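Local coordinates for F-actin-capping protein subunit alpha (Plasmodium berghei, PDB 7A0H) that probably binds the fast-growing barbed ends of actin filaments and blocks subunit exchange there without severing them, here as an asymmetric homodimer, at residues I269-S273 / S274-K278; N18-P21 / G22-F25. All coordinates share one frame; numbering follows the deposited sequence.

How the interactions relate
Both interactions are local turns of one chain, and they come in series. Interaction 2 (N18-P21 / G22-F25) lies near the N-terminus, at the joint between helices 3-18 and 21-35; interaction 1 (I269-S273 / S274-K278), near the C-terminus, runs from the end of strand 268-270 into the loop before strand 283-285. They share no helix, strand or sheet. Their centres are 28 Å apart and their nearest atoms about 18 Å, so neither touches the other. Interaction 2 is centred about 17 Å from the centre of the chain, interaction 1 about 32 Å, which puts the latter on an outlying C-terminal projection. Each nevertheless meets the second subunit, so both ends of the chain contribute to the homodimer.

Interaction 1 (I269-S273 / S274-K278); sequences IANTS and SDLIK
S273 and D275 meet through a side-chain hydrogen bond in a surface turn, where the chain leaves strand 268-270 and bends into the short 3-10 segment that includes L276. S273 OG donates to D275 OD1 over 3.0 Å, reaching the oxygen from above the carboxylate plane, 53° out of it. The torsions bring the two groups together: the hydroxyl of S273 extends opposite its own backbone N (chi1 -179°), while the carboxylate of D275 folds back between its N and carbonyl carbon. The same OD1 is also bonded to N279, so this oxygen is gripped from two residues.

The approach to the turn is shaped by N271. Its OD1 accepts from S273 N at 2.6 Å, with an N-H...O angle of 160°, which makes an Asx turn; the backbone N of S273 lies above the carbonyl plane of the side chain. N271 ND2 bonds R281 O, so both ends of this amide are engaged.

L276 fills the concave side of the bend. Its CG lies 3.1 Å from S273 O and its CD1 3.4 Å from N271 O, so the isobutyl group rests against two backbone carbonyls. L276 CD2 also passes 4.1 Å from N271 CG.

The second subunit packs against the turn too: its N266 bonds S274 O, its I269 touches L276, and its S273 lies against A270. Within the chain, strand 268-270 pairs antiparallel with strand 283-285, and the backbone bonds of I269 with I284 and of N271 with K282 tie the start of the turn to that strand and the residue just before it.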
loop_
_atom_site.group_PDB
_atom_site.type_symbol
_atom_site.label_atom_id
_atom_site.label_comp_id
_atom_site.label_asym_id
_atom_site.label_seq_id
_atom_site.Cartn_x
_atom_site.Cartn_y
_atom_site.Cartn_z
ATOM N N ILE A 269 -18.247 -6.927 0.362
ATOM C CA ILE A 269 -18.705 -6.072 1.448
ATOM C C ILE A 269 -17.605 -5.825 2.462
ATOM O O ILE A 269 -16.555 -6.477 2.471
ATOM C CB ILE A 269 -19.930 -6.704 2.127
ATOM C CG1 ILE A 269 -19.450 -7.879 2.968
ATOM C CG2 ILE A 269 -20.901 -7.172 0.998
ATOM C CD1 ILE A 269 -20.484 -8.491 3.833
ATOM N N ALA A 270 -17.828 -4.808 3.289
ATOM C CA ALA A 270 -16.901 -4.518 4.374
ATOM C C ALA A 270 -17.138 -5.504 5.520
ATOM O O ALA A 270 -18.280 -5.686 5.961
ATOM C CB ALA A 270 -17.084 -3.081 4.826
ATOM N N ASN A 271 -16.076 -6.152 5.993
ATOM C CA ASN A 271 -16.205 -7.050 7.137
ATOM C C ASN A 271 -16.527 -6.233 8.390
ATOM O O ASN A 271 -15.893 -5.205 8.644
ATOM C CB ASN A 271 -14.916 -7.860 7.323
ATOM C CG ASN A 271 -15.034 -8.954 8.402
ATOM O OD1 ASN A 271 -15.994 -9.000 9.149
ATOM N ND2 ASN A 271 -14.029 -9.818 8.490
ATOM N N THR A 272 -17.597 -6.603 9.112
ATOM C CA THR A 272 -17.915 -5.968 10.390
ATOM C C THR A 272 -17.642 -6.899 11.575
ATOM O O THR A 272 -18.240 -6.735 12.634
ATOM C CB THR A 272 -19.350 -5.447 10.464
ATOM O OG1 THR A 272 -19.624 -4.627 9.323
ATOM C CG2 THR A 272 -19.517 -4.563 11.722
ATOM N N SER A 273 -16.759 -7.884 11.405
ATOM C CA SER A 273 -16.236 -8.655 12.533
ATOM C C SER A 273 -15.721 -7.694 13.610
ATOM O O SER A 273 -15.617 -6.488 13.367
ATOM C CB SER A 273 -15.144 -9.601 12.030
ATOM O OG SER A 273 -14.615 -10.379 13.085
ATOM N N SER A 274 -15.469 -8.189 14.832
ATOM C CA SER A 274 -15.028 -7.336 15.934
ATOM C C SER A 274 -13.520 -7.102 15.958
ATOM O O SER A 274 -13.049 -6.025 16.372
ATOM C CB SER A 274 -15.439 -7.987 17.250
ATOM O OG SER A 274 -14.724 -9.204 17.392
ATOM N N ASP A 275 -12.743 -8.113 15.576
ATOM C CA ASP A 275 -11.285 -8.090 15.568
ATOM C C ASP A 275 -10.708 -7.304 14.407
ATOM O O ASP A 275 -9.544 -7.521 14.047
ATOM C CB ASP A 275 -10.756 -9.527 15.556
ATOM C CG ASP A 275 -10.913 -10.212 14.186
ATOM O OD1 ASP A 275 -11.711 -9.751 13.331
ATOM O OD2 ASP A 275 -10.227 -11.233 13.959
ATOM N N LEU A 276 -11.465 -6.365 13.845
ATOM C CA LEU A 276 -11.116 -5.783 12.555
ATOM C C LEU A 276 -9.672 -5.303 12.492
ATOM O O LEU A 276 -8.959 -5.536 11.499
ATOM C CB LEU A 276 -12.045 -4.612 12.256
ATOM C CG LEU A 276 -13.451 -4.927 11.781
ATOM C CD1 LEU A 276 -14.036 -3.752 11.028
ATOM C CD2 LEU A 276 -13.415 -6.117 10.910
ATOM N N ILE A 277 -9.238 -4.618 13.542
ATOM C CA ILE A 277 -7.908 -4.034 13.588
ATOM C C ILE A 277 -6.871 -5.104 13.311
ATOM O O ILE A 277 -5.964 -4.918 12.487
ATOM C CB ILE A 277 -7.703 -3.379 14.964
ATOM C CG1 ILE A 277 -8.775 -2.300 15.128
ATOM C CG2 ILE A 277 -6.341 -2.798 15.054
ATOM C CD1 ILE A 277 -9.584 -2.460 16.368
ATOM N N LYS A 278 -6.996 -6.242 13.995
ATOM C CA LYS A 278 -6.135 -7.397 13.782
ATOM C C LYS A 278 -6.519 -8.244 12.559
ATOM O O LYS A 278 -5.807 -9.219 12.274
ATOM C CB LYS A 278 -6.087 -8.257 15.053
ATOM C CG LYS A 278 -7.409 -8.861 15.510
ATOM C CD LYS A 278 -7.456 -9.141 17.046
ATOM C CE LYS A 278 -8.057 -7.954 17.841
ATOM N NZ LYS A 278 -8.343 -8.182 19.321
#

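Interaction 2 (N18-P21 / G22-F25); sequences NAPP and GKVF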
loop_
_atom_site.group_PDB
_atom_site.type_symbol
_atom_site.label_atom_id
_atom_site.label_comp_id
_atom_site.label_asym_id
_atom_site.label_seq_id
_atom_site.Cartn_x
_atom_site.Cartn_y
_atom_site.Cartn_z
ATOM N N ASN A 18 8.341 -1.119 -3.232
ATOM C CA ASN A 18 7.303 -0.899 -2.240
ATOM C C ASN A 18 6.460 0.334 -2.527
ATOM O O ASN A 18 5.430 0.534 -1.871
ATOM C CB ASN A 18 7.984 -0.780 -0.869
ATOM C CG ASN A 18 8.369 -2.141 -0.290
ATOM O OD1 ASN A 18 9.537 -2.404 -0.035
ATOM N ND2 ASN A 18 7.391 -3.017 -0.115
ATOM N N ALA A 19 6.884 1.163 -3.463
ATOM C CA ALA A 19 6.177 2.391 -3.776
ATOM C C ALA A 19 4.897 2.121 -4.575
ATOM O O ALA A 19 4.904 1.314 -5.508
ATOM C CB ALA A 19 7.121 3.306 -4.551
ATOM N N PRO A 20 3.792 2.804 -4.268
ATOM C CA PRO A 20 2.570 2.684 -5.112
ATOM C C PRO A 20 2.780 3.341 -6.466
ATOM O O PRO A 20 3.644 4.220 -6.606
ATOM C CB PRO A 20 1.488 3.399 -4.289
ATOM C CG PRO A 20 2.272 4.411 -3.458
ATOM C CD PRO A 20 3.581 3.743 -3.148
ATOM N N PRO A 21 2.030 2.940 -7.498
ATOM C CA PRO A 21 2.362 3.413 -8.845
ATOM C C PRO A 21 2.476 4.917 -8.898
ATOM O O PRO A 21 3.394 5.457 -9.511
ATOM C CB PRO A 21 1.189 2.921 -9.702
ATOM C CG PRO A 21 0.567 1.811 -8.955
ATOM C CD PRO A 21 0.824 2.087 -7.488
ATOM N N GLY A 22 1.569 5.613 -8.237
ATOM C CA GLY A 22 1.498 7.052 -8.341
ATOM C C GLY A 22 2.689 7.817 -7.771
ATOM O O GLY A 22 2.749 9.025 -7.983
ATOM N N LYS A 23 3.549 7.186 -6.977
ATOM C CA LYS A 23 4.720 7.838 -6.398
ATOM C C LYS A 23 6.016 7.450 -7.101
ATOM O O LYS A 23 7.086 7.917 -6.716
ATOM C CB LYS A 23 4.838 7.525 -4.905
ATOM C CG LYS A 23 3.719 8.085 -4.044
ATOM C CD LYS A 23 3.872 7.617 -2.589
ATOM C CE LYS A 23 2.929 8.336 -1.620
ATOM N NZ LYS A 23 3.048 7.775 -0.238
ATOM N N VAL A 24 5.958 6.529 -8.049
ATOM C CA VAL A 24 7.176 5.974 -8.617
ATOM C C VAL A 24 7.975 7.048 -9.340
ATOM O O VAL A 24 9.170 7.212 -9.105
ATOM C CB VAL A 24 6.817 4.804 -9.544
ATOM C CG1 VAL A 24 8.070 4.324 -10.280
ATOM C CG2 VAL A 24 6.120 3.710 -8.718
ATOM N N PHE A 25 7.316 7.806 -10.213
ATOM C CA PHE A 25 7.971 8.865 -10.958
ATOM C C PHE A 25 8.644 9.859 -10.029
ATOM O O PHE A 25 9.819 10.183 -10.213
ATOM C CB PHE A 25 6.975 9.588 -11.854
ATOM C CG PHE A 25 7.610 10.638 -12.694
ATOM C CD1 PHE A 25 7.951 10.403 -14.012
ATOM C CD2 PHE A 25 7.912 11.889 -12.138
ATOM C CE1 PHE A 25 8.555 11.403 -14.764
ATOM C CE2 PHE A 25 8.525 12.884 -12.882
ATOM C CZ PHE A 25 8.858 12.651 -14.176
HETATM O O HOH W 1 4.024 8.145 -10.684
#
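P20 O and K23 N form the first of two backbone hydrogen bonds in a tight turn that carries the chain from helix 3-18 into helix 21-35. K23 N donates to P20 O at 3.0 Å with an N-H...O angle of 161°. One residue on, V24 N repeats the pattern, donating to P21 O at 3.1 Å and 167°. Both bonds span three residues, the spacing of a 3-10-like first turn. P21 O has a second donor, a water 3.0 Å away, which also accepts a weak bond from F25 N at 3.3 Å. That amide is thus loosely joined to P21 O through the water. P20 and P21 bring no N-H of their own to the turn.

The side chains close round this backbone. K23 lays its aliphatic part across the pyrrolidine ring of P20, with CD 3.7 Å from P20 CG; a chi1 of -65° sets CG beside the backbone N, and the chain is extended from there. V24 sends CG2 back over the turn, to 3.3 Å from P20 O and 4.3 Å from A19 CB. Its side chain also packs on I49 of helix 39-55, while P21 touches Y52. K23 and P20 both rest on N224 of strand 223-238 and face the second subunit, where N18 of that chain meets K23.

Chemically, the turn is held by two backbone N-H...O=C bonds, with a water adding a weaker link between P21 O and F25 N, whereas the side chain of K23 contributes through its methylene groups, its backbone N-H having gone to P20 O. With two prolines limiting the backbone's freedom, the change of direction between the helices is probably stiff.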